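Local coordinates for Mgp-operon protein 3 (Mycoplasma pneumoniae, PDB 6RJ1) that probably takes part in cell adhesion at the mycoplasma surface, consistent with binding sugars on host cells, at residues T219-D224 against A651-A656; L165-V170 against A177-V182; N511-K516 against T534-L539; A228-K231 against W236-Y239; Y638-K641 against T647-I650. All coordinates share one frame; numbering follows the deposited sequence.

In the fold
Interactions 1 to 4 are buried and reach one branched mixed sheet; interaction 5, its centre about 29 Å from the chain centre, is partly buried and lies in the loop leading into strand 650-654, which it meets at Ile650. Strand 165-167 runs between strands 229-230 and 650-654, so interactions 1, 2 and 4 share neighbouring strands, while interaction 3 packs against strand 650-654 through its proline and alanine. Interactions 1, 3 and 5 are mainly hydrocarbon contacts. Interaction 2 has a salt bridge between its segments, and interaction 4 sets aliphatic atoms against an indole and a proline while its polar groups bond elsewhere. Interactions 3 and 5 touch through Phe515 and Tyr638.

Interaction 1 (T219-D224 against A651-A656); sequences TGFKLD and ASLINA
Leu653 reaches across to both Leu223 and Phe221, and its side chain is the one to follow. From CB, which points toward residues 219-224, the chain runs to a CG anti to the backbone N (chi1 174°), and this carries the two methyls out from strand 650-654. CD1 meets the end of Leu223 tip to tip, lying 3.8 Å from Leu223 CD2 and 3.9 Å from Leu223 CD1. CD2 comes within 4.4 Å of Phe221 CZ, approaching the ring obliquely; it also packs on Tyr229. The same ring carbon has a polar neighbour, with Phe221 CZ 4.1 Å from Asn655 OD1 and the ring and amide planes inclined by 37°. That oxygen is not left to the hydrocarbon, because it is hydrogen-bonded to Tyr229 OH, while Asn655 ND2 bonds to Leu659 O. No hydrogen bond joins the two segments, which meet mainly through apolar contact between buried side chains. Strand 220-222 pairs instead with strand 575-577, and strand 549-563 contributes Tyr562 and Val560 to the cluster, with Tyr229 of strand 229-230 touching Phe221, Leu223 and Leu653.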
# COMPACT_ATOMS: atom_id res chain seq x y z
N THR A 219 -2.93 -18.23 16.56
CA THR A 219 -2.17 -18.62 15.37
C THR A 219 -2.64 -17.96 14.06
O THR A 219 -1.96 -18.09 13.04
CB THR A 219 -2.16 -20.15 15.24
OG1 THR A 219 -3.50 -20.61 15.00
CG2 THR A 219 -1.56 -20.84 16.45
N GLY A 220 -3.78 -17.28 14.09
CA GLY A 220 -4.31 -16.62 12.91
C GLY A 220 -5.77 -16.24 12.98
O GLY A 220 -6.26 -15.84 14.03
N PHE A 221 -6.45 -16.31 11.83
CA PHE A 221 -7.85 -15.93 11.73
C PHE A 221 -8.62 -16.86 10.79
O PHE A 221 -8.07 -17.31 9.78
CB PHE A 221 -8.01 -14.44 11.35
CG PHE A 221 -7.37 -14.01 10.05
CD1 PHE A 221 -6.04 -13.61 10.01
CD2 PHE A 221 -8.11 -13.95 8.87
CE1 PHE A 221 -5.45 -13.19 8.80
CE2 PHE A 221 -7.53 -13.53 7.67
CZ PHE A 221 -6.19 -13.15 7.64
N LYS A 222 -9.89 -17.13 11.14
CA LYS A 222 -10.81 -17.98 10.39
C LYS A 222 -11.13 -17.38 9.00
O LYS A 222 -11.38 -16.17 8.88
CB LYS A 222 -12.10 -18.19 11.19
CG LYS A 222 -11.91 -19.06 12.43
CD LYS A 222 -13.23 -19.61 12.92
CE LYS A 222 -13.05 -20.56 14.08
NZ LYS A 222 -14.36 -21.00 14.65
N LEU A 223 -11.08 -18.22 7.95
CA LEU A 223 -11.33 -17.80 6.56
C LEU A 223 -12.70 -18.26 6.02
O LEU A 223 -13.00 -18.02 4.84
CB LEU A 223 -10.20 -18.28 5.64
CG LEU A 223 -8.82 -17.68 5.89
CD1 LEU A 223 -7.76 -18.45 5.15
CD2 LEU A 223 -8.77 -16.22 5.48
N ASP A 224 -13.53 -18.90 6.87
CA ASP A 224 -14.85 -19.42 6.51
C ASP A 224 -15.93 -18.34 6.29
O ASP A 224 -16.88 -18.57 5.54
CB ASP A 224 -15.33 -20.45 7.56
CG ASP A 224 -15.55 -19.91 8.96
OD1 ASP A 224 -14.79 -19.01 9.39
OD2 ASP A 224 -16.49 -20.41 9.65
N ALA A 651 -0.46 -22.54 1.74
CA ALA A 651 -0.45 -21.70 0.54
C ALA A 651 -0.35 -20.24 0.94
O ALA A 651 -0.36 -19.95 2.13
CB ALA A 651 -1.70 -21.94 -0.27
N SER A 652 -0.23 -19.32 -0.04
CA SER A 652 -0.09 -17.88 0.23
C SER A 652 -1.40 -17.11 0.11
O SER A 652 -2.24 -17.41 -0.74
CB SER A 652 0.97 -17.24 -0.66
OG SER A 652 2.28 -17.48 -0.17
N LEU A 653 -1.54 -16.08 0.95
CA LEU A 653 -2.71 -15.22 1.01
C LEU A 653 -2.26 -13.75 1.15
O LEU A 653 -1.46 -13.43 2.03
CB LEU A 653 -3.57 -15.68 2.21
CG LEU A 653 -4.80 -14.86 2.60
CD1 LEU A 653 -5.89 -15.78 3.10
CD2 LEU A 653 -4.46 -13.84 3.68
N ILE A 654 -2.82 -12.86 0.31
CA ILE A 654 -2.53 -11.42 0.33
C ILE A 654 -3.76 -10.62 0.79
O ILE A 654 -4.86 -10.78 0.24
CB ILE A 654 -1.93 -10.89 -1.01
CG1 ILE A 654 -0.57 -11.60 -1.35
CG2 ILE A 654 -1.78 -9.36 -1.00
CD1 ILE A 654 -0.15 -11.52 -2.79
N ASN A 655 -3.56 -9.78 1.82
CA ASN A 655 -4.52 -8.87 2.42
C ASN A 655 -4.43 -7.52 1.71
O ASN A 655 -3.33 -7.05 1.41
CB ASN A 655 -4.21 -8.71 3.91
CG ASN A 655 -4.55 -9.92 4.73
OD1 ASN A 655 -5.47 -10.68 4.40
ND2 ASN A 655 -3.85 -10.12 5.84
N ALA A 656 -5.58 -6.90 1.45
CA ALA A 656 -5.67 -5.62 0.77
C ALA A 656 -5.42 -4.42 1.74
O ALA A 656 -6.00 -3.35 1.56
CB ALA A 656 -7.03 -5.50 0.10

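Interaction 2 (L165-V170 against A177-V182); sequences LVEQPV and AGLARV
Glu167 and Arg181 form a buried salt bridge in which one carboxylate oxygen takes one guanidinium N-H. Arg181 NH1 lies 3.0 Å from Glu167 OE2, and the N-H points almost straight at it, at 171°. The oxygen sits close to the guanidinium plane, at its edge, yet is itself approached from well above the carboxylate plane, and the two flat groups are turned 52° apart. This is therefore a single N-H to oxygen bond, not a two-pronged pairing. OE2 has a second cationic partner in Arg227 NE. The other oxygen, OE1, is supplied by Tyr662 OH and the backbone N of Ala656, so both carboxylate oxygens are engaged.

Arg181 is tied down on its own side as well. Its chain bends at chi2 and chi3 and folds back, bringing NE to 3.0 Å from Leu179 O with an N-H angle of 149°; NH1 adds a weak bond to the same oxygen. Tyr662 gives the guanidinium a cation-pi partner. Beside this polar centre, Val170 CG2 and Leu179 CD1 approach to 4.2 Å, their side chains roughly perpendicular, and Leu179 CD1 also lies 4.3 Å from Glu167 OE2.

Two arginines, a tyrosine hydroxyl and a backbone N-H converging on one buried carboxylate would be expected to stabilise its ionised form, and the charge pair thereby joins strand 165-167 to the loop after the short helix 176-179 within the interior.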
# COMPACT_ATOMS: atom_id res chain seq x y z
N LEU A 165 -4.55 -16.47 -2.78
CA LEU A 165 -5.80 -15.84 -2.38
C LEU A 165 -5.54 -14.36 -2.16
O LEU A 165 -4.58 -14.01 -1.49
CB LEU A 165 -6.26 -16.48 -1.06
CG LEU A 165 -7.48 -17.40 -1.08
CD1 LEU A 165 -7.45 -18.37 -2.23
CD2 LEU A 165 -7.56 -18.16 0.21
N VAL A 166 -6.37 -13.49 -2.77
CA VAL A 166 -6.25 -12.04 -2.61
C VAL A 166 -7.56 -11.51 -2.02
O VAL A 166 -8.64 -11.83 -2.52
CB VAL A 166 -5.84 -11.28 -3.91
CG1 VAL A 166 -5.56 -9.80 -3.62
CG2 VAL A 166 -4.62 -11.92 -4.58
N GLU A 167 -7.46 -10.70 -0.97
CA GLU A 167 -8.61 -10.10 -0.31
C GLU A 167 -9.23 -9.03 -1.21
O GLU A 167 -8.50 -8.30 -1.89
CB GLU A 167 -8.17 -9.44 1.01
CG GLU A 167 -9.32 -9.11 1.95
CD GLU A 167 -9.01 -8.11 3.05
OE1 GLU A 167 -7.84 -7.67 3.15
OE2 GLU A 167 -9.94 -7.78 3.82
N GLN A 168 -10.58 -8.91 -1.19
CA GLN A 168 -11.28 -7.87 -1.93
C GLN A 168 -10.79 -6.49 -1.43
O GLN A 168 -10.41 -6.39 -0.26
CB GLN A 168 -12.82 -8.03 -1.85
CG GLN A 168 -13.45 -7.80 -0.49
CD GLN A 168 -14.94 -8.01 -0.50
OE1 GLN A 168 -15.48 -8.76 0.30
NE2 GLN A 168 -15.64 -7.35 -1.42
N PRO A 169 -10.63 -5.47 -2.30
CA PRO A 169 -10.07 -4.20 -1.82
C PRO A 169 -10.88 -3.53 -0.71
O PRO A 169 -12.10 -3.67 -0.64
CB PRO A 169 -9.99 -3.34 -3.09
CG PRO A 169 -10.06 -4.30 -4.22
CD PRO A 169 -10.95 -5.39 -3.74
N VAL A 170 -10.16 -2.86 0.20
CA VAL A 170 -10.77 -2.13 1.31
C VAL A 170 -11.24 -0.80 0.72
O VAL A 170 -10.45 -0.07 0.11
CB VAL A 170 -9.79 -1.94 2.50
CG1 VAL A 170 -10.43 -1.10 3.60
CG2 VAL A 170 -9.32 -3.28 3.06
N ALA A 177 -15.77 -3.46 11.98
CA ALA A 177 -16.31 -4.82 12.15
C ALA A 177 -16.20 -5.65 10.86
O ALA A 177 -16.07 -6.88 10.92
CB ALA A 177 -17.75 -4.76 12.62
N GLY A 178 -16.22 -4.96 9.72
CA GLY A 178 -16.04 -5.57 8.41
C GLY A 178 -14.64 -6.15 8.28
O GLY A 178 -14.47 -7.17 7.62
N LEU A 179 -13.63 -5.54 8.93
CA LEU A 179 -12.26 -6.04 8.91
C LEU A 179 -12.04 -7.20 9.90
O LEU A 179 -11.13 -8.01 9.70
CB LEU A 179 -11.24 -4.92 9.19
CG LEU A 179 -10.77 -4.00 8.05
CD1 LEU A 179 -10.90 -4.64 6.66
CD2 LEU A 179 -11.41 -2.66 8.12
N ALA A 180 -12.87 -7.27 10.97
CA ALA A 180 -12.80 -8.26 12.05
C ALA A 180 -13.12 -9.70 11.62
O ALA A 180 -14.23 -9.97 11.18
CB ALA A 180 -13.68 -7.84 13.22
N ARG A 181 -12.16 -10.61 11.79
CA ARG A 181 -12.27 -12.03 11.46
C ARG A 181 -12.15 -12.82 12.76
O ARG A 181 -11.29 -12.50 13.58
CB ARG A 181 -11.12 -12.42 10.50
CG ARG A 181 -11.50 -12.71 9.04
CD ARG A 181 -12.26 -11.63 8.29
NE ARG A 181 -11.48 -10.43 7.97
CZ ARG A 181 -11.16 -10.04 6.74
NH1 ARG A 181 -10.50 -8.91 6.54
NH2 ARG A 181 -11.51 -10.78 5.69
N VAL A 182 -12.98 -13.87 12.95
CA VAL A 182 -12.94 -14.72 14.15
C VAL A 182 -11.53 -15.30 14.34
O VAL A 182 -10.92 -15.78 13.39
CB VAL A 182 -14.07 -15.80 14.18
CG1 VAL A 182 -13.94 -16.70 15.41
CG2 VAL A 182 -15.45 -15.14 14.15

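Interaction 3 (N511-K516 against T534-L539); sequences NQLGFK and TQPAYL
Leu513 puts its two methyls against different parts of residues 534-536, one on the backbone and one on side chains. CG stands anti to the carbonyl carbon, beside the backbone N (chi1 -71°), and from there the branches diverge. CD1 rests on the main chain of Thr534, 3.7 Å from Thr534 C and 3.9 Å from Thr534 O. The threonine CB points away from this contact, and its hydroxyl is occupied by Glu510 OE2.

The second methyl, CD2, lies alongside the proline ring, 3.8 Å from Pro536 CD, in a pairing where the two side chains run antiparallel beside one another. Gln535 is set across the leucine instead, nearly square to it, so that only its oxygen comes close: Leu513 CD2 and Gln535 OE1 are 4.0 Å apart. A bend at chi2 turns the glutamine amide forward along its own segment, where NE2 donates to Ala537 O at 2.8 Å. The N-H angle is 161°, and the donor meets the oxygen in the carbonyl plane on a lone pair. This bond, with a weak one from NE2 to Ala557 O, would hold the rotation of the amide; Lys556 NZ gives OE1 a further, weak bond.

The segment 511-516 leaves helix 503-511 as a loop, while 534-539 leads into strand 538-546. Ala559 of strand 549-563 touches Leu513, Gln535 and Pro536 alike, and Ile654 of strand 650-654 packs on Pro536 and Ala537.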
# COMPACT_ATOMS: atom_id res chain seq x y z
N ASN A 511 9.18 -15.01 7.57
CA ASN A 511 8.77 -16.18 8.35
C ASN A 511 7.26 -16.32 8.40
O ASN A 511 6.74 -17.43 8.44
CB ASN A 511 9.39 -16.19 9.75
CG ASN A 511 10.87 -16.44 9.75
OD1 ASN A 511 11.48 -16.74 8.71
ND2 ASN A 511 11.49 -16.30 10.91
N GLN A 512 6.54 -15.19 8.34
CA GLN A 512 5.09 -15.21 8.37
C GLN A 512 4.49 -15.48 6.97
O GLN A 512 3.29 -15.71 6.88
CB GLN A 512 4.53 -13.94 9.03
CG GLN A 512 3.34 -14.25 9.92
CD GLN A 512 3.02 -13.17 10.91
OE1 GLN A 512 1.91 -12.63 10.92
NE2 GLN A 512 3.95 -12.87 11.81
N LEU A 513 5.34 -15.52 5.90
CA LEU A 513 4.89 -15.78 4.53
C LEU A 513 4.33 -17.17 4.37
O LEU A 513 3.46 -17.39 3.53
CB LEU A 513 6.00 -15.52 3.49
CG LEU A 513 6.42 -14.06 3.22
CD1 LEU A 513 7.65 -14.00 2.34
CD2 LEU A 513 5.31 -13.26 2.55
N GLY A 514 4.83 -18.11 5.16
CA GLY A 514 4.38 -19.49 5.12
C GLY A 514 5.32 -20.46 5.80
O GLY A 514 6.28 -20.06 6.45
N PHE A 515 5.03 -21.75 5.62
CA PHE A 515 5.78 -22.85 6.21
C PHE A 515 6.85 -23.42 5.28
O PHE A 515 6.60 -23.73 4.11
CB PHE A 515 4.82 -23.95 6.70
CG PHE A 515 5.46 -25.18 7.28
CD1 PHE A 515 5.91 -25.20 8.60
CD2 PHE A 515 5.59 -26.34 6.52
CE1 PHE A 515 6.49 -26.35 9.14
CE2 PHE A 515 6.18 -27.49 7.06
CZ PHE A 515 6.61 -27.49 8.37
N LYS A 516 8.04 -23.60 5.84
CA LYS A 516 9.20 -24.16 5.17
C LYS A 516 9.91 -25.12 6.14
O LYS A 516 10.14 -24.78 7.31
CB LYS A 516 10.13 -23.04 4.70
CG LYS A 516 11.21 -23.51 3.75
CD LYS A 516 12.08 -22.35 3.29
CE LYS A 516 12.78 -22.68 1.98
NZ LYS A 516 13.85 -23.70 2.13
N THR A 534 10.18 -13.64 -1.70
CA THR A 534 10.10 -12.66 -0.62
C THR A 534 8.70 -11.99 -0.63
O THR A 534 7.76 -12.54 -1.23
CB THR A 534 11.32 -11.71 -0.66
OG1 THR A 534 11.34 -10.89 0.51
CG2 THR A 534 11.39 -10.83 -1.93
N GLN A 535 8.57 -10.83 0.06
CA GLN A 535 7.34 -10.06 0.18
C GLN A 535 6.71 -9.80 -1.21
O GLN A 535 7.37 -9.26 -2.09
CB GLN A 535 7.55 -8.77 1.02
CG GLN A 535 6.33 -7.84 1.16
CD GLN A 535 5.11 -8.44 1.79
OE1 GLN A 535 5.18 -9.27 2.71
NE2 GLN A 535 3.95 -8.01 1.32
N PRO A 536 5.46 -10.29 -1.43
CA PRO A 536 4.86 -10.18 -2.76
C PRO A 536 4.10 -8.90 -3.11
O PRO A 536 3.92 -8.63 -4.28
CB PRO A 536 3.88 -11.36 -2.75
CG PRO A 536 3.38 -11.36 -1.35
CD PRO A 536 4.59 -11.05 -0.51
N ALA A 537 3.54 -8.20 -2.12
CA ALA A 537 2.68 -7.06 -2.40
C ALA A 537 2.96 -5.82 -1.58
O ALA A 537 3.43 -5.90 -0.45
CB ALA A 537 1.22 -7.47 -2.25
N TYR A 538 2.64 -4.67 -2.19
CA TYR A 538 2.79 -3.35 -1.60
C TYR A 538 1.64 -2.43 -1.98
O TYR A 538 1.06 -2.58 -3.06
CB TYR A 538 4.14 -2.73 -2.02
CG TYR A 538 5.35 -3.49 -1.50
CD1 TYR A 538 5.82 -3.28 -0.21
CD2 TYR A 538 5.97 -4.47 -2.27
CE1 TYR A 538 6.89 -4.01 0.30
CE2 TYR A 538 7.04 -5.22 -1.78
CZ TYR A 538 7.50 -4.98 -0.50
OH TYR A 538 8.56 -5.71 -0.02
N LEU A 539 1.31 -1.48 -1.08
CA LEU A 539 0.31 -0.39 -1.27
C LEU A 539 1.15 0.89 -1.43
O LEU A 539 1.52 1.54 -0.46
CB LEU A 539 -0.68 -0.32 -0.10
CG LEU A 539 -1.57 -1.56 0.05
CD1 LEU A 539 -1.47 -2.13 1.44
CD2 LEU A 539 -3.00 -1.26 -0.34

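Interaction 4 (A228-K231 against W236-Y239); sequences AYRK and WPVY
Two torsions shape the meeting of Arg230 with Trp236. The arginine CG lies beside its backbone N, anti to the carbonyl carbon (chi1 -64°), and the chain then bends at chi2 (-78°), which brings its aliphatic base against the indole and swings the guanidinium back toward its own strand. Arg230 CG is 3.8 Å from Trp236 CD1, and Arg230 CB is 3.9 Å from that same ring carbon. The side chains pass flank to flank, pointing opposite ways, and the contact with the ring is oblique.

Pro237 fills in next to them. Its CD packs on Ala228 CB at 3.4 Å, and its CG stands 4.2 Å from Arg230 NH1, the proline and arginine side chains crossing steeply. Ala228 CB also lies over one face of the guanidinium, offset toward the rim.

The polar groups look elsewhere. Arg230 NH2 donates to Tyr229 O at 3.0 Å, meeting that carbonyl from above its plane, and bonds also to Gly250 O, while NE has a weak bond to Ser235 O. The indole N-H of Trp236 goes to Val166 O of strand 165-167.

Strand 229-230 is thus joined to the loop leading to strand 239-241 around a buried cation served by backbone carbonyls. NE (weakly) and NH2 of the arginine and NE1 of the indole all bond to main-chain oxygens, and between the two residues lie aliphatic carbons against an indole carbon.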
# COMPACT_ATOMS: atom_id res chain seq x y z
N ALA A 228 -14.34 -11.23 1.02
CA ALA A 228 -13.90 -12.21 0.05
C ALA A 228 -12.39 -12.27 -0.15
O ALA A 228 -11.72 -11.24 -0.19
CB ALA A 228 -14.59 -11.98 -1.27
N TYR A 229 -11.89 -13.50 -0.24
CA TYR A 229 -10.53 -13.87 -0.59
C TYR A 229 -10.73 -14.66 -1.86
O TYR A 229 -11.56 -15.59 -1.88
CB TYR A 229 -9.88 -14.74 0.50
CG TYR A 229 -9.36 -13.93 1.66
CD1 TYR A 229 -8.12 -13.30 1.60
CD2 TYR A 229 -10.12 -13.78 2.82
CE1 TYR A 229 -7.64 -12.54 2.67
CE2 TYR A 229 -9.65 -13.02 3.89
CZ TYR A 229 -8.41 -12.41 3.82
OH TYR A 229 -7.96 -11.67 4.89
N ARG A 230 -10.09 -14.25 -2.94
CA ARG A 230 -10.32 -14.94 -4.20
C ARG A 230 -9.03 -15.35 -4.90
O ARG A 230 -7.98 -14.72 -4.71
CB ARG A 230 -11.22 -14.10 -5.14
CG ARG A 230 -12.65 -13.83 -4.65
CD ARG A 230 -13.57 -15.02 -4.83
NE ARG A 230 -14.93 -14.75 -4.35
CZ ARG A 230 -15.35 -14.98 -3.11
NH1 ARG A 230 -16.60 -14.71 -2.76
NH2 ARG A 230 -14.52 -15.47 -2.19
N LYS A 231 -9.12 -16.40 -5.73
CA LYS A 231 -8.03 -16.88 -6.55
C LYS A 231 -7.91 -15.95 -7.77
O LYS A 231 -8.83 -15.19 -8.07
CB LYS A 231 -8.26 -18.34 -6.98
CG LYS A 231 -7.98 -19.35 -5.87
CD LYS A 231 -7.68 -20.73 -6.44
CE LYS A 231 -7.11 -21.64 -5.38
NZ LYS A 231 -6.69 -22.95 -5.95
N TRP A 236 -13.88 -10.88 -7.25
CA TRP A 236 -14.29 -10.34 -5.97
C TRP A 236 -15.74 -9.88 -6.12
O TRP A 236 -16.12 -9.42 -7.21
CB TRP A 236 -13.46 -9.10 -5.62
CG TRP A 236 -12.02 -9.33 -5.32
CD1 TRP A 236 -11.49 -10.25 -4.46
CD2 TRP A 236 -10.92 -8.52 -5.76
NE1 TRP A 236 -10.13 -10.09 -4.37
CE2 TRP A 236 -9.75 -9.04 -5.17
CE3 TRP A 236 -10.82 -7.42 -6.62
CZ2 TRP A 236 -8.49 -8.49 -5.41
CZ3 TRP A 236 -9.57 -6.86 -6.85
CH2 TRP A 236 -8.42 -7.40 -6.26
N PRO A 237 -16.58 -9.94 -5.06
CA PRO A 237 -17.94 -9.38 -5.20
C PRO A 237 -17.91 -7.87 -4.96
O PRO A 237 -16.98 -7.35 -4.34
CB PRO A 237 -18.74 -10.12 -4.13
CG PRO A 237 -17.73 -10.69 -3.17
CD PRO A 237 -16.35 -10.42 -3.69
N VAL A 238 -18.93 -7.17 -5.48
CA VAL A 238 -19.08 -5.71 -5.28
C VAL A 238 -19.52 -5.47 -3.83
O VAL A 238 -19.24 -4.42 -3.26
CB VAL A 238 -20.05 -5.05 -6.30
CG1 VAL A 238 -19.32 -4.35 -7.43
CG2 VAL A 238 -21.13 -6.00 -6.80
N TYR A 239 -20.18 -6.48 -3.23
CA TYR A 239 -20.69 -6.50 -1.87
C TYR A 239 -19.61 -6.89 -0.88
O TYR A 239 -18.73 -7.71 -1.19
CB TYR A 239 -21.89 -7.46 -1.75
CG TYR A 239 -22.82 -7.40 -2.94
CD1 TYR A 239 -23.78 -6.40 -3.05
CD2 TYR A 239 -22.72 -8.32 -3.97
CE1 TYR A 239 -24.62 -6.32 -4.16
CE2 TYR A 239 -23.55 -8.25 -5.09
CZ TYR A 239 -24.50 -7.25 -5.18
OH TYR A 239 -25.32 -7.18 -6.28

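Interaction 5 (Y638-K641 against T647-I650); sequences YPVK and TAKI
An inverse gamma turn centred on Pro639 shapes one side of this loop closure, and the side chains flanking it, Tyr638 and Val640, pack on Ala648 and Ile650. Within the turn, Val640 N bonds to Tyr638 O at 2.8 Å. The tight reversal brings the two flanking side chains together: Val640 CG2 lies at the edge of the tyrosine ring, in its plane, and Pro639 CD sits over one face near the rim.

Across the contact, Tyr638 and Ile650 lie side by side, extending in opposing senses. The phenol oxygen reaches one isoleucine branch, with Tyr638 OH 3.5 Å from Ile650 CG2, a plain van der Waals contact. Val640 divides its methyls between two partners. CG1, placed anti to the backbone N (chi1 166°), reaches Ala648 CB at 4.0 Å, while Val640 CG2 approaches Ile650 CG1 at 4.4 Å. The joining is van der Waals contact throughout, chiefly between hydrocarbon groups.

Ile650 opens strand 650-654, and its backbone is held by Asn525 and Asn527. Leu577 of strand 575-577 touches Tyr638, Pro639 and Ile650, and Phe515, from the loop after helix 503-511, packs against both Tyr638 and Ile650.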
# COMPACT_ATOMS: atom_id res chain seq x y z
N TYR A 638 6.75 -21.99 14.09
CA TYR A 638 5.61 -21.89 13.18
C TYR A 638 4.42 -22.77 13.63
O TYR A 638 4.65 -23.90 14.06
CB TYR A 638 6.04 -22.22 11.72
CG TYR A 638 5.03 -21.80 10.68
CD1 TYR A 638 5.04 -20.51 10.16
CD2 TYR A 638 4.02 -22.66 10.27
CE1 TYR A 638 4.07 -20.09 9.25
CE2 TYR A 638 3.03 -22.24 9.38
CZ TYR A 638 3.07 -20.96 8.86
OH TYR A 638 2.12 -20.57 7.95
N PRO A 639 3.16 -22.29 13.52
CA PRO A 639 2.00 -23.09 13.96
C PRO A 639 1.63 -24.31 13.10
O PRO A 639 0.55 -24.35 12.49
CB PRO A 639 0.86 -22.07 14.00
CG PRO A 639 1.24 -21.05 12.99
CD PRO A 639 2.73 -20.94 13.09
N VAL A 640 2.51 -25.32 13.07
CA VAL A 640 2.35 -26.61 12.39
C VAL A 640 2.90 -27.68 13.35
O VAL A 640 4.08 -27.60 13.72
CB VAL A 640 3.03 -26.67 10.99
CG1 VAL A 640 3.13 -28.10 10.46
CG2 VAL A 640 2.31 -25.79 9.98
N LYS A 641 2.03 -28.65 13.76
CA LYS A 641 2.38 -29.76 14.67
C LYS A 641 3.54 -30.57 14.07
O LYS A 641 3.52 -30.87 12.88
CB LYS A 641 1.17 -30.66 14.94
CG LYS A 641 1.24 -31.36 16.29
CD LYS A 641 0.30 -32.56 16.40
CE LYS A 641 -1.03 -32.24 17.05
NZ LYS A 641 -1.97 -33.37 16.94
N THR A 647 3.95 -33.47 5.85
CA THR A 647 2.71 -33.55 5.08
C THR A 647 1.91 -32.21 4.99
O THR A 647 0.86 -32.18 4.35
CB THR A 647 1.86 -34.71 5.64
OG1 THR A 647 0.79 -35.00 4.73
CG2 THR A 647 1.32 -34.46 7.05
N ALA A 648 2.42 -31.14 5.63
CA ALA A 648 1.78 -29.81 5.67
C ALA A 648 1.63 -29.17 4.30
O ALA A 648 2.52 -29.30 3.46
CB ALA A 648 2.55 -28.89 6.60
N LYS A 649 0.48 -28.50 4.08
CA LYS A 649 0.12 -27.83 2.83
C LYS A 649 -0.31 -26.40 3.12
O LYS A 649 -1.50 -26.14 3.32
CB LYS A 649 -1.00 -28.58 2.09
CG LYS A 649 -0.70 -30.04 1.80
CD LYS A 649 -1.96 -30.81 1.41
CE LYS A 649 -1.93 -32.22 1.92
NZ LYS A 649 -0.85 -33.04 1.30
N ILE A 650 0.66 -25.47 3.20
CA ILE A 650 0.40 -24.06 3.47
C ILE A 650 0.60 -23.24 2.18
O ILE A 650 1.68 -23.26 1.61
CB ILE A 650 1.24 -23.52 4.68
CG1 ILE A 650 1.00 -24.32 6.01
CG2 ILE A 650 1.05 -22.02 4.90
CD1 ILE A 650 -0.40 -24.84 6.45